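Local coordinates for protein LbaCas13a H328A (C2c2) (PDB 5WLH) that binds pre-crRNA as a CRISPR-Cas13a effector and, as a guide-directed HEPN nuclease, probably cleaves single-stranded RNA after target recognition, at residues S525-L530 with N547-F552; G617-E622 with G899-Q904; Y1047-F1052 with R1253-F1258; V1189-S1194 with I1209-R1214. All blocks are in the same frame, centred on the assembly; numbering follows the deposited sequence.

Contact 1. Residues S525-L530 with N547-F552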
# COMPACT_ATOMS: atom_id res chain seq x y z
N SER A 525 -11.77 10.80 -24.40
CA SER A 525 -10.77 9.81 -23.99
C SER A 525 -11.28 8.83 -22.95
O SER A 525 -10.55 7.91 -22.58
CB SER A 525 -9.52 10.52 -23.46
OG SER A 525 -9.88 11.56 -22.57
N ASP A 526 -12.51 8.99 -22.46
CA ASP A 526 -13.06 8.10 -21.44
C ASP A 526 -14.09 7.21 -22.12
O ASP A 526 -15.22 7.64 -22.39
CB ASP A 526 -13.64 8.90 -20.28
CG ASP A 526 -14.02 8.01 -19.09
OD1 ASP A 526 -14.02 6.77 -19.24
OD2 ASP A 526 -14.32 8.57 -18.02
N PHE A 527 -13.69 5.96 -22.40
CA PHE A 527 -14.60 4.98 -22.99
C PHE A 527 -15.94 4.91 -22.28
O PHE A 527 -17.00 4.84 -22.92
CB PHE A 527 -13.93 3.61 -22.98
CG PHE A 527 -14.84 2.50 -23.39
CD1 PHE A 527 -15.38 2.48 -24.66
CD2 PHE A 527 -15.14 1.46 -22.52
CE1 PHE A 527 -16.21 1.47 -25.06
CE2 PHE A 527 -15.98 0.43 -22.92
CZ PHE A 527 -16.52 0.44 -24.19
N LEU A 528 -15.91 4.91 -20.94
CA LEU A 528 -17.14 4.73 -20.18
C LEU A 528 -18.12 5.89 -20.33
O LEU A 528 -19.30 5.73 -20.02
CB LEU A 528 -16.83 4.56 -18.70
CG LEU A 528 -16.05 3.29 -18.39
CD1 LEU A 528 -15.91 3.11 -16.85
CD2 LEU A 528 -16.72 2.08 -19.03
N LEU A 529 -17.67 7.04 -20.79
CA LEU A 529 -18.56 8.17 -20.93
C LEU A 529 -19.10 8.32 -22.35
O LEU A 529 -19.87 9.25 -22.61
CB LEU A 529 -17.86 9.46 -20.49
CG LEU A 529 -17.53 9.43 -18.99
CD1 LEU A 529 -17.02 10.78 -18.54
CD2 LEU A 529 -18.76 8.98 -18.15
N LEU A 530 -18.74 7.42 -23.26
CA LEU A 530 -19.35 7.45 -24.59
C LEU A 530 -20.84 7.17 -24.47
O LEU A 530 -21.29 6.46 -23.58
CB LEU A 530 -18.69 6.44 -25.53
CG LEU A 530 -17.19 6.64 -25.84
CD1 LEU A 530 -16.73 5.68 -26.93
CD2 LEU A 530 -16.86 8.09 -26.21
N ASN A 547 -19.89 12.70 -28.73
CA ASN A 547 -19.51 11.56 -27.90
C ASN A 547 -20.37 10.33 -28.17
O ASN A 547 -20.37 9.39 -27.36
CB ASN A 547 -19.55 11.95 -26.42
CG ASN A 547 -20.88 12.54 -25.98
OD1 ASN A 547 -21.84 12.59 -26.74
ND2 ASN A 547 -20.93 12.98 -24.73
N ASN A 548 -21.09 10.30 -29.28
CA ASN A 548 -21.86 9.13 -29.66
C ASN A 548 -20.91 7.99 -29.99
O ASN A 548 -19.92 8.18 -30.71
CB ASN A 548 -22.77 9.47 -30.86
CG ASN A 548 -23.70 8.34 -31.24
OD1 ASN A 548 -23.27 7.21 -31.46
ND2 ASN A 548 -25.00 8.65 -31.35
N ILE A 549 -21.20 6.80 -29.44
CA ILE A 549 -20.28 5.67 -29.56
C ILE A 549 -20.01 5.33 -31.02
O ILE A 549 -18.90 4.90 -31.37
CB ILE A 549 -20.82 4.45 -28.79
CG1 ILE A 549 -19.77 3.32 -28.76
CG2 ILE A 549 -22.12 3.93 -29.37
CD1 ILE A 549 -19.56 2.73 -27.40
N LEU A 550 -20.98 5.58 -31.91
CA LEU A 550 -20.78 5.28 -33.33
C LEU A 550 -19.57 6.00 -33.91
O LEU A 550 -18.92 5.49 -34.82
CB LEU A 550 -22.03 5.65 -34.14
CG LEU A 550 -23.27 4.85 -33.77
CD1 LEU A 550 -24.52 5.51 -34.37
CD2 LEU A 550 -23.13 3.40 -34.23
N ASN A 551 -19.24 7.19 -33.39
CA ASN A 551 -18.13 7.96 -33.92
C ASN A 551 -16.77 7.34 -33.63
O ASN A 551 -15.77 7.82 -34.17
CB ASN A 551 -18.14 9.38 -33.35
CG ASN A 551 -19.36 10.16 -33.76
OD1 ASN A 551 -19.82 10.04 -34.89
ND2 ASN A 551 -19.89 10.98 -32.86
N PHE A 552 -16.71 6.32 -32.79
CA PHE A 552 -15.43 5.81 -32.31
C PHE A 552 -15.22 4.34 -32.61
O PHE A 552 -14.11 3.83 -32.37
CB PHE A 552 -15.30 6.08 -30.80
CG PHE A 552 -15.47 7.53 -30.46
CD1 PHE A 552 -14.42 8.42 -30.62
CD2 PHE A 552 -16.69 8.03 -30.04
CE1 PHE A 552 -14.58 9.76 -30.33
CE2 PHE A 552 -16.86 9.37 -29.76
CZ PHE A 552 -15.80 10.24 -29.91
O HOH W 1 -18.81 11.99 -23.16
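Phe527 opens the contact, its ring atom CE1 lying 4.3 Å from the terminal methyl CD1 of Ile549 in an oblique approach. Asp526, just before it, starts the 3-10 turn with an Asx turn from OD1 to Leu528 N, as Asn548 OD1 does for the facing 3-10 turn. Asp526 also forms a salt bridge with Arg603 and touches His1251; these two partners fit the R-X4-H motifs of the two HEPN domains, which places the first turn beside the probable nuclease site. At Leu529 the link is polar and indirect: a water donates to Leu529 O and accepts from Asn547 ND2, at 3.0 Å and 2.8 Å, so that it spans two groups too far apart to bond. Leu530 then supplies most of the apolar contact. Both of its methyls meet Phe552, Leu530 CD2 at 3.8 Å from Phe552 CE2 and CD1 at 3.9 Å from Phe552 CD2. Leu530 CD1 also touches Ile549 CD1 at 4.1 Å, the two side chains crossing at about a right angle. The backbone adds a CA-H...O contact from Leu530 CA to Asn547 O. Helix 588-602 packs on Phe527, Leu529 and Ile549, while helix 486-517 lies against Phe527 and Leu528.

Contact 2. Residues G617-E622 with G899-Q904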
# COMPACT_ATOMS: atom_id res chain seq x y z
N GLY A 617 -29.90 -2.29 -12.45
CA GLY A 617 -29.07 -1.99 -13.60
C GLY A 617 -29.92 -1.64 -14.81
O GLY A 617 -30.92 -2.29 -15.11
N LYS A 618 -29.49 -0.59 -15.52
CA LYS A 618 -30.20 -0.12 -16.72
C LYS A 618 -29.94 -0.98 -17.94
O LYS A 618 -30.71 -0.92 -18.90
CB LYS A 618 -29.79 1.32 -17.04
CG LYS A 618 -28.46 1.42 -17.80
CD LYS A 618 -27.91 2.84 -17.82
CE LYS A 618 -28.65 3.72 -18.81
NZ LYS A 618 -28.00 3.74 -20.15
N TRP A 619 -28.86 -1.77 -17.93
CA TRP A 619 -28.50 -2.59 -19.07
C TRP A 619 -29.46 -3.77 -19.19
O TRP A 619 -30.39 -3.95 -18.39
CB TRP A 619 -27.07 -3.11 -18.93
CG TRP A 619 -26.85 -3.88 -17.67
CD1 TRP A 619 -27.01 -5.23 -17.49
CD2 TRP A 619 -26.44 -3.36 -16.40
NE1 TRP A 619 -26.74 -5.58 -16.19
CE2 TRP A 619 -26.39 -4.44 -15.50
CE3 TRP A 619 -26.11 -2.08 -15.94
CZ2 TRP A 619 -26.00 -4.29 -14.16
CZ3 TRP A 619 -25.73 -1.93 -14.61
CH2 TRP A 619 -25.68 -3.03 -13.74
N ASN A 620 -29.21 -4.60 -20.19
CA ASN A 620 -29.99 -5.81 -20.43
C ASN A 620 -29.54 -6.86 -19.43
O ASN A 620 -28.63 -7.65 -19.69
CB ASN A 620 -29.81 -6.28 -21.86
CG ASN A 620 -30.79 -7.35 -22.23
OD1 ASN A 620 -31.25 -8.10 -21.38
ND2 ASN A 620 -31.13 -7.42 -23.52
N LYS A 621 -30.19 -6.88 -18.26
CA LYS A 621 -29.79 -7.83 -17.22
C LYS A 621 -30.01 -9.26 -17.66
O LYS A 621 -29.26 -10.15 -17.27
CB LYS A 621 -30.56 -7.57 -15.92
CG LYS A 621 -30.41 -6.16 -15.36
CD LYS A 621 -31.24 -6.02 -14.09
CE LYS A 621 -32.55 -6.81 -14.19
NZ LYS A 621 -33.71 -6.05 -13.67
N GLU A 622 -31.04 -9.50 -18.48
CA GLU A 622 -31.28 -10.85 -18.95
C GLU A 622 -30.13 -11.32 -19.84
O GLU A 622 -29.71 -12.48 -19.76
CB GLU A 622 -32.61 -10.92 -19.70
CG GLU A 622 -33.82 -10.75 -18.79
CD GLU A 622 -34.06 -9.31 -18.36
OE1 GLU A 622 -33.80 -8.38 -19.16
OE2 GLU A 622 -34.50 -9.10 -17.21
N GLY A 899 -30.74 -12.56 -10.63
CA GLY A 899 -31.50 -11.59 -9.87
C GLY A 899 -30.70 -10.48 -9.21
O GLY A 899 -31.26 -9.75 -8.38
N SER A 900 -29.42 -10.32 -9.55
CA SER A 900 -28.56 -9.32 -8.91
C SER A 900 -27.80 -8.51 -9.95
O SER A 900 -26.85 -9.01 -10.57
CB SER A 900 -27.59 -10.00 -7.94
OG SER A 900 -26.67 -9.06 -7.41
N SER A 901 -28.19 -7.25 -10.11
CA SER A 901 -27.38 -6.29 -10.86
C SER A 901 -25.97 -6.18 -10.30
O SER A 901 -25.00 -6.04 -11.06
CB SER A 901 -28.05 -4.92 -10.85
OG SER A 901 -29.14 -4.89 -11.76
N GLU A 902 -25.82 -6.24 -8.97
CA GLU A 902 -24.49 -6.08 -8.38
C GLU A 902 -23.58 -7.26 -8.69
O GLU A 902 -22.40 -7.08 -9.01
CB GLU A 902 -24.60 -5.87 -6.87
CG GLU A 902 -23.24 -5.67 -6.19
CD GLU A 902 -22.61 -4.32 -6.50
OE1 GLU A 902 -23.34 -3.41 -6.98
OE2 GLU A 902 -21.39 -4.18 -6.25
N LEU A 903 -24.11 -8.50 -8.61
CA LEU A 903 -23.30 -9.64 -9.03
C LEU A 903 -22.92 -9.53 -10.50
O LEU A 903 -21.79 -9.85 -10.88
CB LEU A 903 -24.04 -10.95 -8.77
CG LEU A 903 -24.00 -11.44 -7.31
CD1 LEU A 903 -24.80 -12.73 -7.15
CD2 LEU A 903 -22.55 -11.63 -6.80
N GLN A 904 -23.83 -9.04 -11.34
CA GLN A 904 -23.49 -8.85 -12.75
C GLN A 904 -22.33 -7.87 -12.93
O GLN A 904 -21.49 -8.05 -13.82
CB GLN A 904 -24.73 -8.41 -13.52
CG GLN A 904 -25.78 -9.54 -13.56
CD GLN A 904 -27.03 -9.16 -14.34
OE1 GLN A 904 -27.06 -8.13 -15.02
NE2 GLN A 904 -28.08 -9.95 -14.20
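Two firm hydrogen bonds and one weak one join Gly617, Trp619 and Lys621 to the first turn of helix 901-911. The indole NE1 of Trp619 donates to Gln904 OE1 at 2.8 Å and 173°, nearly along the C=O axis and within the indole plane, although ring and amide planes are turned 55° apart. Gly617 N donates to Ser901 OG, also at 2.8 Å. The third, from Gln904 NE2 to Lys621 O, is long at 3.3 Å and poorly aligned; the same NE2 has a further acceptor in Val897 O. Gln904 thus uses both ends of its amide, which fixes the flip of that group. Carbon contacts accompany these bonds. Trp619 CZ2 comes edge-on to Ser901, 3.9 Å from its CB, and the methylene Lys621 CD closely approaches the hydroxyl oxygen Ser901 OG, at 3.3 Å. Gly617 CA lies 3.4 Å above the indole plane, toward the rim of one face. Both helix starts are capped, by Asn620 and by Ser900, whose OG accepts from Leu903 N. Joining chain segments this far apart is consistent with the split HEPN1 domain of Cas13a. Helix 588-602 packs against Trp619, helix 621-632 meets Gln904, and strand 958-959 touches Ser900 and Leu903.

Contact 3. Residues Y1047-F1052 with R1253-F1258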
# COMPACT_ATOMS: atom_id res chain seq x y z
N TYR A 1047 -5.16 -7.95 -23.37
CA TYR A 1047 -4.98 -7.23 -22.12
C TYR A 1047 -3.73 -6.36 -22.06
O TYR A 1047 -3.66 -5.47 -21.20
CB TYR A 1047 -4.94 -8.23 -20.94
CG TYR A 1047 -6.10 -9.20 -20.95
CD1 TYR A 1047 -7.42 -8.77 -20.78
CD2 TYR A 1047 -5.87 -10.57 -21.14
CE1 TYR A 1047 -8.48 -9.67 -20.78
CE2 TYR A 1047 -6.91 -11.46 -21.15
CZ TYR A 1047 -8.21 -11.01 -20.98
OH TYR A 1047 -9.23 -11.91 -20.99
N GLY A 1048 -2.75 -6.57 -22.95
CA GLY A 1048 -1.56 -5.75 -23.00
C GLY A 1048 -1.69 -4.59 -23.97
O GLY A 1048 -2.72 -4.35 -24.60
N GLU A 1049 -0.60 -3.83 -24.06
CA GLU A 1049 -0.55 -2.58 -24.82
C GLU A 1049 0.53 -2.72 -25.89
O GLU A 1049 1.73 -2.69 -25.58
CB GLU A 1049 -0.29 -1.40 -23.90
CG GLU A 1049 -1.32 -1.29 -22.77
CD GLU A 1049 -2.62 -0.64 -23.23
OE1 GLU A 1049 -2.70 -0.24 -24.42
OE2 GLU A 1049 -3.56 -0.52 -22.42
N ARG A 1050 0.10 -2.89 -27.14
CA ARG A 1050 1.00 -3.37 -28.18
C ARG A 1050 2.12 -2.39 -28.44
O ARG A 1050 3.30 -2.76 -28.40
CB ARG A 1050 0.22 -3.64 -29.47
CG ARG A 1050 1.05 -4.19 -30.61
CD ARG A 1050 0.19 -4.33 -31.87
NE ARG A 1050 0.99 -4.38 -33.08
CZ ARG A 1050 0.48 -4.61 -34.29
NH1 ARG A 1050 1.27 -4.65 -35.35
NH2 ARG A 1050 -0.82 -4.82 -34.43
N ARG A 1051 1.78 -1.13 -28.71
CA ARG A 1051 2.81 -0.15 -29.05
C ARG A 1051 3.77 0.03 -27.89
O ARG A 1051 4.98 0.18 -28.09
CB ARG A 1051 2.16 1.18 -29.44
CG ARG A 1051 1.27 1.08 -30.68
CD ARG A 1051 1.30 2.36 -31.49
NE ARG A 1051 0.70 3.50 -30.79
CZ ARG A 1051 1.33 4.65 -30.56
NH1 ARG A 1051 2.57 4.81 -30.97
NH2 ARG A 1051 0.71 5.63 -29.92
N PHE A 1052 3.26 -0.03 -26.66
CA PHE A 1052 4.14 0.05 -25.50
C PHE A 1052 5.14 -1.10 -25.48
O PHE A 1052 6.36 -0.88 -25.34
CB PHE A 1052 3.29 0.07 -24.22
CG PHE A 1052 4.05 -0.26 -22.98
CD1 PHE A 1052 4.86 0.69 -22.38
CD2 PHE A 1052 3.94 -1.51 -22.39
CE1 PHE A 1052 5.56 0.40 -21.21
CE2 PHE A 1052 4.64 -1.81 -21.23
CZ PHE A 1052 5.45 -0.85 -20.65
N ARG A 1253 -3.90 7.50 -21.36
CA ARG A 1253 -3.38 8.28 -22.49
C ARG A 1253 -1.92 7.97 -22.77
O ARG A 1253 -1.47 8.08 -23.91
CB ARG A 1253 -3.55 9.78 -22.23
CG ARG A 1253 -4.98 10.22 -21.93
CD ARG A 1253 -5.90 9.94 -23.13
NE ARG A 1253 -5.34 10.47 -24.37
CZ ARG A 1253 -5.65 10.01 -25.58
NH1 ARG A 1253 -6.52 9.01 -25.71
NH2 ARG A 1253 -5.08 10.54 -26.66
N TYR A 1254 -1.16 7.58 -21.73
CA TYR A 1254 0.23 7.21 -21.95
C TYR A 1254 0.37 6.20 -23.07
O TYR A 1254 1.30 6.28 -23.88
CB TYR A 1254 0.80 6.63 -20.65
CG TYR A 1254 2.10 5.89 -20.83
CD1 TYR A 1254 3.30 6.57 -20.88
CD2 TYR A 1254 2.13 4.50 -20.89
CE1 TYR A 1254 4.51 5.89 -21.02
CE2 TYR A 1254 3.33 3.81 -21.01
CZ TYR A 1254 4.51 4.52 -21.08
OH TYR A 1254 5.70 3.84 -21.21
N TYR A 1255 -0.55 5.24 -23.14
CA TYR A 1255 -0.45 4.14 -24.08
C TYR A 1255 -0.80 4.55 -25.50
O TYR A 1255 -0.54 3.78 -26.42
CB TYR A 1255 -1.34 2.99 -23.63
CG TYR A 1255 -0.84 2.36 -22.34
CD1 TYR A 1255 0.35 1.64 -22.32
CD2 TYR A 1255 -1.53 2.52 -21.14
CE1 TYR A 1255 0.82 1.06 -21.15
CE2 TYR A 1255 -1.04 1.95 -19.94
CZ TYR A 1255 0.13 1.22 -19.97
OH TYR A 1255 0.65 0.64 -18.82
N SER A 1256 -1.40 5.73 -25.68
CA SER A 1256 -1.69 6.28 -26.99
C SER A 1256 -0.64 7.27 -27.46
O SER A 1256 -0.37 7.36 -28.66
CB SER A 1256 -3.06 6.96 -26.99
OG SER A 1256 -4.09 5.99 -26.84
N SER A 1257 -0.03 8.00 -26.54
CA SER A 1257 0.80 9.14 -26.92
C SER A 1257 2.25 9.02 -26.50
O SER A 1257 3.12 9.51 -27.23
CB SER A 1257 0.21 10.43 -26.35
OG SER A 1257 0.30 10.45 -24.94
N PHE A 1258 2.56 8.41 -25.35
CA PHE A 1258 3.94 8.25 -24.89
C PHE A 1258 4.67 9.58 -24.85
O PHE A 1258 5.88 9.65 -25.11
CB PHE A 1258 4.70 7.24 -25.76
CG PHE A 1258 4.06 5.88 -25.83
CD1 PHE A 1258 4.26 4.95 -24.81
CD2 PHE A 1258 3.23 5.54 -26.88
CE1 PHE A 1258 3.65 3.70 -24.86
CE2 PHE A 1258 2.61 4.29 -26.93
CZ PHE A 1258 2.82 3.37 -25.92
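Phe1052 and Tyr1255 lie side by side, and the edge of the tyrosine ring, led by CE1, points at the face of the phenylalanine, with ring centroids 5.7 Å apart and planes at 88°. Phe1052 CG is directed anti to its backbone N (chi1 162°), and the ring it carries also meets Tyr1254, whose OH lies 3.4 Å from Phe1052 CE1 at the rim. Phe1258 meets the base of the same residue, its CE1 lying 3.7 Å from Phe1052 CB. Glu1049 takes one face of Tyr1255: its CG makes a CH-pi contact 3.6 Å from the ring centroid, and the carboxylate lies stacked, only 11° from the ring plane. Tyr1254 CD2 closes the opposite face over the centre of the ring. The aromatic cluster of Phe1052, Tyr1254 and Tyr1255 therefore joins the start of helix 1050-1056, where Glu1049 is the N-cap residue, to the short helix 1254-1257, which follows shortly after an R-X4-H sequence, probably that of the second HEPN domain. Arg1051 CB touches Phe1258 CE2 at 4.0 Å, but the placement of its guanidinium is doubtful because of a clash with Ser1256. In the second shell Arg511 forms a salt bridge with Glu1049 OE2, holding the carboxylate end. Ala1115 of helix 1106-1145 packs on both Phe1052 and Tyr1255, and Tyr1248 of helix 1239-1250 touches Tyr1254.

Contact 4. Residues V1189-S1194 with I1209-R1214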
# COMPACT_ATOMS: atom_id res chain seq x y z
N VAL A 1189 -29.54 24.14 -11.14
CA VAL A 1189 -30.28 24.93 -12.12
C VAL A 1189 -29.67 24.62 -13.48
O VAL A 1189 -28.48 24.86 -13.72
CB VAL A 1189 -30.23 26.44 -11.80
CG1 VAL A 1189 -30.98 27.23 -12.90
CG2 VAL A 1189 -30.87 26.69 -10.47
N ASP A 1190 -30.50 24.05 -14.35
CA ASP A 1190 -30.02 23.56 -15.63
C ASP A 1190 -29.54 24.70 -16.51
O ASP A 1190 -30.12 25.79 -16.51
CB ASP A 1190 -31.12 22.78 -16.35
CG ASP A 1190 -30.69 22.35 -17.72
OD1 ASP A 1190 -29.79 21.48 -17.80
OD2 ASP A 1190 -31.24 22.88 -18.71
N LYS A 1191 -28.47 24.43 -17.26
CA LYS A 1191 -27.86 25.42 -18.13
C LYS A 1191 -28.88 25.99 -19.11
O LYS A 1191 -29.02 27.21 -19.25
CB LYS A 1191 -26.70 24.78 -18.90
CG LYS A 1191 -25.49 24.27 -18.07
CD LYS A 1191 -25.70 22.95 -17.26
CE LYS A 1191 -24.31 22.36 -16.97
NZ LYS A 1191 -24.18 21.48 -15.80
N ASP A 1192 -29.62 25.12 -19.79
CA ASP A 1192 -30.44 25.53 -20.92
C ASP A 1192 -31.83 26.00 -20.51
O ASP A 1192 -32.37 26.94 -21.11
CB ASP A 1192 -30.55 24.38 -21.93
CG ASP A 1192 -29.20 23.78 -22.26
OD1 ASP A 1192 -28.27 24.56 -22.60
OD2 ASP A 1192 -29.05 22.54 -22.17
N SER A 1193 -32.43 25.36 -19.51
CA SER A 1193 -33.75 25.76 -19.04
C SER A 1193 -33.70 26.91 -18.03
O SER A 1193 -34.73 27.56 -17.80
CB SER A 1193 -34.46 24.57 -18.38
OG SER A 1193 -33.90 24.29 -17.11
N SER A 1194 -32.53 27.16 -17.44
CA SER A 1194 -32.35 28.11 -16.34
C SER A 1194 -33.30 27.85 -15.19
O SER A 1194 -33.60 28.75 -14.41
CB SER A 1194 -32.47 29.57 -16.82
OG SER A 1194 -31.35 29.95 -17.60
N ILE A 1209 -19.67 17.82 -11.16
CA ILE A 1209 -19.00 19.02 -10.71
C ILE A 1209 -19.60 20.25 -11.38
O ILE A 1209 -19.85 21.27 -10.72
CB ILE A 1209 -17.49 18.92 -10.99
CG1 ILE A 1209 -16.93 17.83 -10.08
CG2 ILE A 1209 -16.82 20.28 -10.77
CD1 ILE A 1209 -15.44 17.59 -10.29
N GLY A 1210 -19.85 20.17 -12.69
CA GLY A 1210 -20.55 21.25 -13.37
C GLY A 1210 -21.89 21.55 -12.74
O GLY A 1210 -22.24 22.71 -12.50
N GLU A 1211 -22.66 20.51 -12.43
CA GLU A 1211 -23.96 20.72 -11.82
C GLU A 1211 -23.82 21.34 -10.44
O GLU A 1211 -24.62 22.21 -10.05
CB GLU A 1211 -24.71 19.40 -11.75
CG GLU A 1211 -25.03 18.86 -13.11
CD GLU A 1211 -25.36 17.39 -13.09
OE1 GLU A 1211 -25.22 16.76 -12.02
OE2 GLU A 1211 -25.75 16.86 -14.15
N PHE A 1212 -22.82 20.91 -9.67
CA PHE A 1212 -22.59 21.50 -8.36
C PHE A 1212 -22.34 23.00 -8.47
O PHE A 1212 -22.88 23.79 -7.68
CB PHE A 1212 -21.40 20.84 -7.68
CG PHE A 1212 -21.16 21.33 -6.30
CD1 PHE A 1212 -20.40 22.48 -6.07
CD2 PHE A 1212 -21.69 20.65 -5.23
CE1 PHE A 1212 -20.18 22.92 -4.79
CE2 PHE A 1212 -21.48 21.10 -3.94
CZ PHE A 1212 -20.71 22.23 -3.72
N TYR A 1213 -21.51 23.39 -9.44
CA TYR A 1213 -21.28 24.80 -9.70
C TYR A 1213 -22.60 25.54 -9.95
O TYR A 1213 -22.79 26.65 -9.46
CB TYR A 1213 -20.34 24.96 -10.89
CG TYR A 1213 -18.87 24.98 -10.50
CD1 TYR A 1213 -18.18 23.81 -10.21
CD2 TYR A 1213 -18.17 26.19 -10.43
CE1 TYR A 1213 -16.83 23.83 -9.86
CE2 TYR A 1213 -16.82 26.22 -10.07
CZ TYR A 1213 -16.16 25.03 -9.79
OH TYR A 1213 -14.82 25.06 -9.43
N ARG A 1214 -23.52 24.92 -10.69
CA ARG A 1214 -24.81 25.56 -10.96
C ARG A 1214 -25.74 25.51 -9.76
O ARG A 1214 -26.64 26.36 -9.65
CB ARG A 1214 -25.48 24.92 -12.18
CG ARG A 1214 -24.56 24.92 -13.39
CD ARG A 1214 -24.92 25.98 -14.42
NE ARG A 1214 -26.35 26.23 -14.51
CZ ARG A 1214 -26.92 27.43 -14.44
NH1 ARG A 1214 -26.20 28.52 -14.23
NH2 ARG A 1214 -28.23 27.54 -14.55
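Gly1210 and Glu1211 meet the end of Lys1191, whose NZ lies 3.8 Å from Gly1210 C and 3.9 Å from Glu1211 CG. The lysine and glutamate charges are not in contact, though a mild attraction is plausible. One turn further along helix 1205-1216, Arg1214 carries the contact. Its chain is bent twice, at chi2 (-104°) and chi3 (-34°), which curls NE back toward the loop. Arg1214 NE donates to Val1189 O at 2.7 Å, tilted 22° from the carbonyl plane, while Arg1214 NH2 gives the same oxygen a weak second bond at 2.8 Å. A further weak bond runs from Arg1214 NH2 to Asp1190 O. The guanidinium is thus bound to Val1189 O chiefly through NE, with the weak NH2 bonds as supplements. Packing is tight here, for Val1189 CG1 lies only 3.2 Å from Arg1214 NH2, and the valine and arginine side chains cross at about a right angle. Lys1191 CG also lies 4.1 Å from Arg1214 CD. Trp1196 and Thr1197 of strand 1196-1198 touch Val1189 and Asp1190 in turn. Within the loop Asp1190 OD2 accepts from both Asp1192 N and Ser1193 N, the first from above the carboxylate plane and the second on the anti side. This pair of bonds is an Asx turn combined with an Asx motif, here shaping the connection between strands 1187-1189 and 1196-1198.

How the contacts relate
From the N terminus, contact 1 comes first, closing a short loop of 16 residues between helices 486-517 and 559-564. Contact 2 follows in series and spans 276 residues, bringing the start of helix 621-632 against that of helix 901-911. Contact 3 opens later and closes over 200 residues, tying helix 1050-1056 to helix 1254-1257. Contact 4, a local clasp between a loop and helix 1205-1216, falls wholly within that span; no two contacts cross. Contacts 1 and 3 touch directly, with Ser525 CB 3.7 Å from Arg1253 CD, where the probable HEPN1 and HEPN2 portions meet. Contacts 3 and 4, despite their nesting, have centres about 36 Å apart.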